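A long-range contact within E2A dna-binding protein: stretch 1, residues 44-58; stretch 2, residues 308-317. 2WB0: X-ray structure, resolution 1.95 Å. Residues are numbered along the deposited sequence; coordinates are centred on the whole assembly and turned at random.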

ATOM      1  N   ALA A  44     -12.244  -4.528 -14.422  1.00 22.19           N
ATOM      2  CA  ALA A  44     -12.428  -5.392 -15.615  1.00 22.54           C
ATOM      3  C   ALA A  44     -11.924  -4.698 -16.895  1.00 22.65           C
ATOM      4  O   ALA A  44     -11.302  -5.334 -17.760  1.00 21.98           O
ATOM      5  CB  ALA A  44     -13.864  -5.844 -15.731  1.00 23.95           C
ATOM      6  N   VAL A  45     -12.107  -3.383 -16.989  1.00 20.77           N
ATOM      7  CA  VAL A  45     -11.437  -2.628 -18.038  1.00 20.90           C
ATOM      8  C   VAL A  45      -9.895  -2.820 -17.990  1.00 21.67           C
ATOM      9  O   VAL A  45      -9.207  -3.181 -19.010  1.00 20.64           O
ATOM     10  CB  VAL A  45     -11.796  -1.127 -17.948  1.00 19.67           C
ATOM     11  CG1 VAL A  45     -10.952  -0.311 -18.885  1.00 19.71           C
ATOM     12  CG2 VAL A  45     -13.328  -0.929 -18.251  1.00 21.44           C
ATOM     13  N   CYS A  46      -9.348  -2.630 -16.790  1.00 21.22           N
ATOM     14  CA  CYS A  46      -7.915  -2.659 -16.668  1.00 20.04           C
ATOM     15  C   CYS A  46      -7.384  -4.077 -16.985  1.00 21.53           C
ATOM     16  O   CYS A  46      -6.364  -4.218 -17.653  1.00 22.05           O
ATOM     17  CB  CYS A  46      -7.565  -2.235 -15.239  1.00 18.39           C
ATOM     18  SG  CYS A  46      -7.911  -0.478 -14.927  1.00 18.41           S
ATOM     19  N   LYS A  47      -8.043  -5.108 -16.445  1.00 21.39           N
ATOM     20  CA  LYS A  47      -7.578  -6.478 -16.596  1.00 23.98           C
ATOM     21  C   LYS A  47      -7.640  -6.843 -18.079  1.00 24.54           C
ATOM     22  O   LYS A  47      -6.737  -7.465 -18.643  1.00 24.00           O
ATOM     23  CB  LYS A  47      -8.483  -7.419 -15.781  1.00 24.48           C
ATOM     24  CG  LYS A  47      -8.108  -8.914 -15.848  1.00 27.09           C
ATOM     25  CD  LYS A  47      -6.689  -9.191 -15.258  1.00 30.17           C
ATOM     26  CE  LYS A  47      -6.257 -10.730 -15.228  1.00 34.10           C
ATOM     27  NZ  LYS A  47      -5.088 -10.963 -14.234  1.00 35.29           N
ATOM     28  N   THR A  48      -8.715  -6.424 -18.737  1.00 24.28           N
ATOM     29  CA  THR A  48      -8.820  -6.645 -20.171  1.00 25.78           C
ATOM     30  C   THR A  48      -7.674  -5.962 -20.946  1.00 25.06           C
ATOM     31  O   THR A  48      -7.046  -6.608 -21.823  1.00 23.79           O
ATOM     32  CB  THR A  48     -10.249  -6.276 -20.724  1.00 26.17           C
ATOM     33  OG1 THR A  48     -11.217  -6.951 -19.929  1.00 31.40           O
ATOM     34  CG2 THR A  48     -10.444  -6.759 -22.141  1.00 28.01           C
ATOM     35  N   TRP A  49      -7.355  -4.709 -20.586  1.00 23.74           N
ATOM     36  CA  TRP A  49      -6.269  -3.978 -21.247  1.00 24.11           C
ATOM     37  C   TRP A  49      -4.880  -4.656 -20.993  1.00 24.54           C
ATOM     38  O   TRP A  49      -4.022  -4.784 -21.898  1.00 25.57           O
ATOM     39  CB  TRP A  49      -6.323  -2.509 -20.836  1.00 22.35           C
ATOM     40  CG  TRP A  49      -5.154  -1.638 -21.289  1.00 20.41           C
ATOM     41  CD1 TRP A  49      -5.048  -0.979 -22.480  1.00 22.51           C
ATOM     42  CD2 TRP A  49      -3.991  -1.276 -20.533  1.00 19.03           C
ATOM     43  NE1 TRP A  49      -3.884  -0.248 -22.530  1.00 24.92           N
ATOM     44  CE2 TRP A  49      -3.221  -0.393 -21.340  1.00 22.56           C
ATOM     45  CE3 TRP A  49      -3.505  -1.620 -19.253  1.00 21.20           C
ATOM     46  CZ2 TRP A  49      -1.975   0.145 -20.925  1.00 22.89           C
ATOM     47  CZ3 TRP A  49      -2.270  -1.062 -18.833  1.00 22.22           C
ATOM     48  CH2 TRP A  49      -1.524  -0.181 -19.668  1.00 18.63           C
ATOM     49  N   LEU A  50      -4.692  -5.133 -19.773  1.00 24.92           N
ATOM     50  CA  LEU A  50      -3.502  -5.928 -19.412  1.00 25.00           C
ATOM     51  C   LEU A  50      -3.392  -7.223 -20.248  1.00 26.51           C
ATOM     52  O   LEU A  50      -2.358  -7.461 -20.852  1.00 26.61           O
ATOM     53  CB  LEU A  50      -3.595  -6.273 -17.965  1.00 24.74           C
ATOM     54  CG  LEU A  50      -2.768  -5.619 -16.856  1.00 26.22           C
ATOM     55  CD1 LEU A  50      -1.851  -4.365 -17.137  1.00 19.91           C
ATOM     56  CD2 LEU A  50      -3.471  -5.676 -15.477  1.00 21.73           C
ATOM     57  N   ASN A  51      -4.453  -8.038 -20.244  1.00 27.07           N
ATOM     58  CA  ASN A  51      -4.556  -9.277 -20.998  1.00 29.55           C
ATOM     59  C   ASN A  51      -4.178  -9.041 -22.451  1.00 31.89           C
ATOM     60  O   ASN A  51      -3.705  -9.956 -23.139  1.00 32.09           O
ATOM     61  CB  ASN A  51      -5.984  -9.774 -20.983  1.00 29.19           C
ATOM     62  CG  ASN A  51      -6.336 -10.579 -19.716  1.00 32.16           C
ATOM     63  OD1 ASN A  51      -7.488 -11.047 -19.556  1.00 37.33           O
ATOM     64  ND2 ASN A  51      -5.382 -10.734 -18.822  1.00 24.80           N
ATOM     65  N   GLU A  52      -4.385  -7.801 -22.902  1.00 34.23           N
ATOM     66  CA  GLU A  52      -4.346  -7.453 -24.330  1.00 36.20           C
ATOM     67  C   GLU A  52      -3.004  -6.797 -24.667  1.00 36.41           C
ATOM     68  O   GLU A  52      -2.335  -7.172 -25.651  1.00 37.46           O
ATOM     69  CB  GLU A  52      -5.595  -6.591 -24.655  1.00 36.97           C
ATOM     70  CG  GLU A  52      -5.524  -5.621 -25.809  1.00 39.17           C
ATOM     71  CD  GLU A  52      -6.795  -4.734 -25.893  1.00 42.97           C
ATOM     72  OE1 GLU A  52      -6.617  -3.495 -26.111  1.00 41.83           O
ATOM     73  OE2 GLU A  52      -7.935  -5.280 -25.700  1.00 39.50           O
ATOM     74  N   GLU A  53      -2.572  -5.878 -23.817  1.00 35.84           N
ATOM     75  CA  GLU A  53      -1.339  -5.125 -24.039  1.00 34.84           C
ATOM     76  C   GLU A  53      -0.115  -5.537 -23.187  1.00 33.53           C
ATOM     77  O   GLU A  53       1.020  -5.137 -23.484  1.00 32.27           O
ATOM     78  CB  GLU A  53      -1.626  -3.642 -23.826  1.00 36.61           C
ATOM     79  CG  GLU A  53      -2.845  -3.145 -24.602  1.00 39.36           C
ATOM     80  CD  GLU A  53      -2.498  -2.741 -26.020  1.00 46.81           C
ATOM     81  OE1 GLU A  53      -1.307  -2.427 -26.289  1.00 47.65           O
ATOM     82  OE2 GLU A  53      -3.422  -2.730 -26.868  1.00 49.97           O
ATOM     83  N   HIS A  54      -0.317  -6.314 -22.128  1.00 31.61           N
ATOM     84  CA  HIS A  54       0.776  -6.536 -21.184  1.00 29.85           C
ATOM     85  C   HIS A  54       0.746  -7.894 -20.586  1.00 27.60           C
ATOM     86  O   HIS A  54       0.971  -8.066 -19.375  1.00 25.51           O
ATOM     87  CB  HIS A  54       0.735  -5.500 -20.071  1.00 31.08           C
ATOM     88  CG  HIS A  54       1.040  -4.130 -20.554  1.00 34.81           C
ATOM     89  ND1 HIS A  54       0.062  -3.291 -21.048  1.00 37.22           N
ATOM     90  CD2 HIS A  54       2.209  -3.454 -20.630  1.00 34.75           C
ATOM     91  CE1 HIS A  54       0.620  -2.149 -21.414  1.00 39.30           C
ATOM     92  NE2 HIS A  54       1.917  -2.220 -21.165  1.00 39.63           N
ATOM     93  N   ARG A  55       0.567  -8.874 -21.446  1.00 25.59           N
ATOM     94  CA  ARG A  55       0.445 -10.251 -20.998  1.00 25.96           C
ATOM     95  C   ARG A  55       1.641 -10.783 -20.258  1.00 24.91           C
ATOM     96  O   ARG A  55       1.520 -11.718 -19.470  1.00 23.43           O
ATOM     97  CB  ARG A  55       0.228 -11.168 -22.177  1.00 26.64           C
ATOM     98  CG  ARG A  55      -1.170 -11.137 -22.633  1.00 32.86           C
ATOM     99  CD  ARG A  55      -1.335 -12.140 -23.808  1.00 39.75           C
ATOM    100  NE  ARG A  55      -1.525 -13.506 -23.278  1.00 43.15           N
ATOM    101  CZ  ARG A  55      -2.669 -13.965 -22.775  1.00 44.93           C
ATOM    102  NH1 ARG A  55      -3.729 -13.171 -22.710  1.00 46.33           N
ATOM    103  NH2 ARG A  55      -2.751 -15.211 -22.316  1.00 47.56           N
ATOM    104  N   GLY A  56       2.794 -10.223 -20.540  1.00 23.35           N
ATOM    105  CA  GLY A  56       3.974 -10.756 -19.904  1.00 23.37           C
ATOM    106  C   GLY A  56       4.354  -9.990 -18.649  1.00 21.74           C
ATOM    107  O   GLY A  56       5.441 -10.201 -18.125  1.00 21.44           O
ATOM    108  N   LEU A  57       3.454  -9.154 -18.117  1.00 21.16           N
ATOM    109  CA  LEU A  57       3.850  -8.265 -16.982  1.00 21.85           C
ATOM    110  C   LEU A  57       4.238  -9.162 -15.816  1.00 21.04           C
ATOM    111  O   LEU A  57       3.522 -10.084 -15.532  1.00 20.44           O
ATOM    112  CB  LEU A  57       2.698  -7.329 -16.547  1.00 21.00           C
ATOM    113  CG  LEU A  57       2.801  -6.642 -15.160  1.00 21.83           C
ATOM    114  CD1 LEU A  57       3.883  -5.588 -15.208  1.00 28.02           C
ATOM    115  CD2 LEU A  57       1.441  -6.019 -14.838  1.00 22.94           C
ATOM    116  N   GLN A  58       5.367  -8.891 -15.166  1.00 21.66           N
ATOM    117  CA  GLN A  58       5.855  -9.669 -14.043  1.00 23.62           C
ATOM    118  C   GLN A  58       5.553  -8.917 -12.739  1.00 21.00           C
ATOM    119  O   GLN A  58       5.931  -7.758 -12.601  1.00 23.46           O
ATOM    120  CB  GLN A  58       7.378  -9.896 -14.181  1.00 25.53           C
ATOM    121  CG  GLN A  58       7.728 -10.935 -15.293  1.00 34.07           C
ATOM    122  CD  GLN A  58       9.115 -10.741 -15.944  1.00 45.19           C
ATOM    123  OE1 GLN A  58       9.990 -11.618 -15.830  1.00 47.08           O
ATOM    124  NE2 GLN A  58       9.317  -9.588 -16.642  1.00 47.58           N
ATOM    125  N   VAL A 308       0.982   4.084 -12.922  1.00 17.06           N
ATOM    126  CA  VAL A 308       1.637   4.438 -14.213  1.00 17.00           C
ATOM    127  C   VAL A 308       0.977   3.757 -15.379  1.00 16.32           C
ATOM    128  O   VAL A 308       0.751   4.392 -16.438  1.00 17.31           O
ATOM    129  CB  VAL A 308       3.223   4.245 -14.140  1.00 16.19           C
ATOM    130  CG1 VAL A 308       3.871   4.443 -15.563  1.00 20.17           C
ATOM    131  CG2 VAL A 308       3.808   5.115 -13.135  1.00 16.47           C
ATOM    132  N   MET A 309       0.571   2.504 -15.205  1.00 16.21           N
ATOM    133  CA  MET A 309      -0.033   1.809 -16.303  1.00 17.90           C
ATOM    134  C   MET A 309      -1.475   2.359 -16.513  1.00 17.03           C
ATOM    135  O   MET A 309      -1.967   2.377 -17.650  1.00 17.09           O
ATOM    136  CB  MET A 309      -0.023   0.288 -16.067  1.00 18.26           C
ATOM    137  CG  MET A 309       1.456  -0.228 -16.084  1.00 20.40           C
ATOM    138  SD  MET A 309       1.546  -1.998 -15.917  1.00 23.41           S
ATOM    139  CE  MET A 309       1.105  -2.555 -17.558  1.00 25.96           C
ATOM    140  N   VAL A 310      -2.142   2.778 -15.443  1.00 17.18           N
ATOM    141  CA  VAL A 310      -3.466   3.440 -15.673  1.00 15.76           C
ATOM    142  C   VAL A 310      -3.276   4.729 -16.518  1.00 17.87           C
ATOM    143  O   VAL A 310      -4.101   5.038 -17.431  1.00 18.60           O
ATOM    144  CB  VAL A 310      -4.256   3.653 -14.337  1.00 17.25           C
ATOM    145  CG1 VAL A 310      -5.382   4.717 -14.476  1.00 16.97           C
ATOM    146  CG2 VAL A 310      -4.901   2.333 -13.907  1.00 13.03           C
ATOM    147  N   ARG A 311      -2.230   5.475 -16.230  1.00 17.74           N
ATOM    148  CA  ARG A 311      -1.975   6.701 -16.968  1.00 20.22           C
ATOM    149  C   ARG A 311      -1.810   6.321 -18.471  1.00 21.05           C
ATOM    150  O   ARG A 311      -2.398   6.967 -19.336  1.00 21.99           O
ATOM    151  CB  ARG A 311      -0.792   7.481 -16.368  1.00 18.86           C
ATOM    152  CG  ARG A 311      -1.020   8.069 -15.006  1.00 18.70           C
ATOM    153  CD  ARG A 311       0.185   8.840 -14.471  1.00 17.72           C
ATOM    154  NE  ARG A 311      -0.070   9.568 -13.233  1.00 16.96           N
ATOM    155  CZ  ARG A 311       0.837   9.860 -12.317  1.00 21.62           C
ATOM    156  NH1 ARG A 311       2.121   9.451 -12.444  1.00 21.68           N
ATOM    157  NH2 ARG A 311       0.444  10.493 -11.215  1.00 17.18           N
ATOM    158  N   SER A 312      -1.107   5.222 -18.778  1.00 22.53           N
ATOM    159  CA  SER A 312      -0.995   4.741 -20.151  1.00 23.46           C
ATOM    160  C   SER A 312      -2.327   4.379 -20.792  1.00 23.24           C
ATOM    161  O   SER A 312      -2.610   4.795 -21.908  1.00 23.11           O
ATOM    162  CB  SER A 312      -0.014   3.562 -20.288  1.00 23.45           C
ATOM    163  OG  SER A 312       1.287   4.058 -20.064  1.00 29.30           O
ATOM    164  N   LEU A 313      -3.130   3.601 -20.088  1.00 23.14           N
ATOM    165  CA  LEU A 313      -4.466   3.189 -20.537  1.00 23.27           C
ATOM    166  C   LEU A 313      -5.313   4.400 -20.811  1.00 24.26           C
ATOM    167  O   LEU A 313      -6.051   4.427 -21.843  1.00 24.83           O
ATOM    168  CB  LEU A 313      -5.151   2.305 -19.456  1.00 23.13           C
ATOM    169  CG  LEU A 313      -6.635   1.913 -19.493  1.00 26.48           C
ATOM    170  CD1 LEU A 313      -7.130   1.514 -20.877  1.00 30.86           C
ATOM    171  CD2 LEU A 313      -6.859   0.683 -18.457  1.00 24.80           C
ATOM    172  N   TRP A 314      -5.243   5.377 -19.891  1.00 23.25           N
ATOM    173  CA  TRP A 314      -6.005   6.600 -19.995  1.00 24.22           C
ATOM    174  C   TRP A 314      -5.609   7.332 -21.329  1.00 25.75           C
ATOM    175  O   TRP A 314      -6.484   7.753 -22.116  1.00 25.37           O
ATOM    176  CB  TRP A 314      -5.751   7.515 -18.796  1.00 23.88           C
ATOM    177  CG  TRP A 314      -6.630   8.719 -18.863  1.00 24.36           C
ATOM    178  CD1 TRP A 314      -6.324   9.962 -19.402  1.00 28.53           C
ATOM    179  CD2 TRP A 314      -7.980   8.792 -18.421  1.00 23.60           C
ATOM    180  NE1 TRP A 314      -7.443  10.799 -19.336  1.00 28.29           N
ATOM    181  CE2 TRP A 314      -8.468  10.103 -18.736  1.00 25.66           C
ATOM    182  CE3 TRP A 314      -8.839   7.876 -17.797  1.00 22.21           C
ATOM    183  CZ2 TRP A 314      -9.759  10.518 -18.402  1.00 25.15           C
ATOM    184  CZ3 TRP A 314     -10.139   8.291 -17.484  1.00 25.04           C
ATOM    185  CH2 TRP A 314     -10.578   9.602 -17.777  1.00 25.54           C
ATOM    186  N   SER A 315      -4.295   7.405 -21.584  1.00 27.15           N
ATOM    187  CA  SER A 315      -3.721   8.119 -22.747  1.00 28.07           C
ATOM    188  C   SER A 315      -4.142   7.475 -24.057  1.00 29.00           C
ATOM    189  O   SER A 315      -4.154   8.145 -25.104  1.00 29.44           O
ATOM    190  CB  SER A 315      -2.178   8.156 -22.686  1.00 28.45           C
ATOM    191  OG  SER A 315      -1.626   6.887 -23.093  1.00 29.19           O
ATOM    192  N   GLU A 316      -4.470   6.180 -24.027  1.00 28.48           N
ATOM    193  CA  GLU A 316      -4.946   5.504 -25.206  1.00 29.13           C
ATOM    194  C   GLU A 316      -6.436   5.772 -25.411  1.00 29.75           C
ATOM    195  O   GLU A 316      -6.996   5.345 -26.414  1.00 27.32           O
ATOM    196  CB  GLU A 316      -4.686   3.984 -25.163  1.00 29.83           C
ATOM    197  CG  GLU A 316      -3.177   3.633 -25.101  1.00 30.32           C
ATOM    198  CD  GLU A 316      -2.874   2.166 -24.882  1.00 31.83           C
ATOM    199  OE1 GLU A 316      -3.784   1.310 -24.899  1.00 34.54           O
ATOM    200  OE2 GLU A 316      -1.670   1.864 -24.709  1.00 34.28           O
ATOM    201  N   ASN A 317      -7.060   6.506 -24.493  1.00 28.95           N
ATOM    202  CA  ASN A 317      -8.518   6.724 -24.604  1.00 30.19           C
ATOM    203  C   ASN A 317      -8.981   8.146 -24.541  1.00 30.48           C
ATOM    204  O   ASN A 317     -10.090   8.439 -24.977  1.00 31.40           O
ATOM    205  CB  ASN A 317      -9.242   5.901 -23.559  1.00 29.84           C
ATOM    206  CG  ASN A 317      -9.136   4.461 -23.827  1.00 27.36           C
ATOM    207  OD1 ASN A 317      -8.261   3.763 -23.310  1.00 34.03           O
ATOM    208  ND2 ASN A 317     -10.003   3.980 -24.639  1.00 24.46           N
TER
HETATM  209  O   HOH W   1      -0.268  -0.244 -23.929  1.00 48.24           O

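The apolar centre of this contact is built around Trp 49, Leu 313 and Met 309, which lose 117, 90 and 106 Å² to the opposing stretch out of a summed burial of 483 Å². All three point CA-to-CB toward the other stretch. Their helices, 44-53 and 308-315, cross almost perpendicularly, at 87°, with axes 11.2 Å apart at closest approach. Such a crossing confines helix-to-helix packing to a short patch, and the CA atoms of Trp 49 and Leu 313, 7.4 Å apart, lie within it.

Leu 313 covers one face of the indole. Its CD1 is 3.6 Å from Trp 49 CD1 and 3.8 Å from the centroid of the five-membered ring, only 20° off the ring normal, which is the geometry of a CH-pi contact. Leu 313 CD2 also packs against the tryptophan, 4.0 Å from Trp 49 CG, and reaches the preceding helical turn as well, 3.9 Å from Cys 46 SG and 4.2 Å from Val 45 CG1. Val 310 reaches the same sulfur, with CG2 4.2 Å from Cys 46 SG, although its CA-to-CB bond points away.

At the six-membered end of the indole, Trp 49 CZ3 packs 3.8 Å from Met 309 CB, and Trp 49 CH2 comes within 3.3 Å of Met 309 O. That carbonyl is already engaged in its own helix, accepting from Leu 313 N at 3.0 Å. The Met 309 side chain runs alongside the C-terminal part of helix 44-53. Its CE is 3.5 Å from Leu 50 CD1 and sits over one face of the His 54 ring, 3.4 Å from the centroid and 15° off the normal, a second CH-pi contact. His 54 is the first residue after the helix to leave helical phi/psi, and it opens a type I turn ending at Leu 57, whose CD2 lies 4.2 Å from Met 309 SD. The methionine thus touches both the helix and the turn that follows it.

The polar edge begins on the same indole. Trp 49 NE1 donates to Glu 316 OE1 at 2.8 Å with an N-H...acceptor angle of 155°; the acceptor lies near the ring plane, where the N-H points. This is the only direct hydrogen bond between the stretches, and it gives the buried indole nitrogen a partner. Farther out, Glu 53 OE2 and Glu 316 OE1 are like charges 4.5 Å apart. Water 1 links the two carboxylates, donating to Glu 316 OE2 at 2.6 Å and, weakly, to Glu 53 OE1 at 3.4 Å.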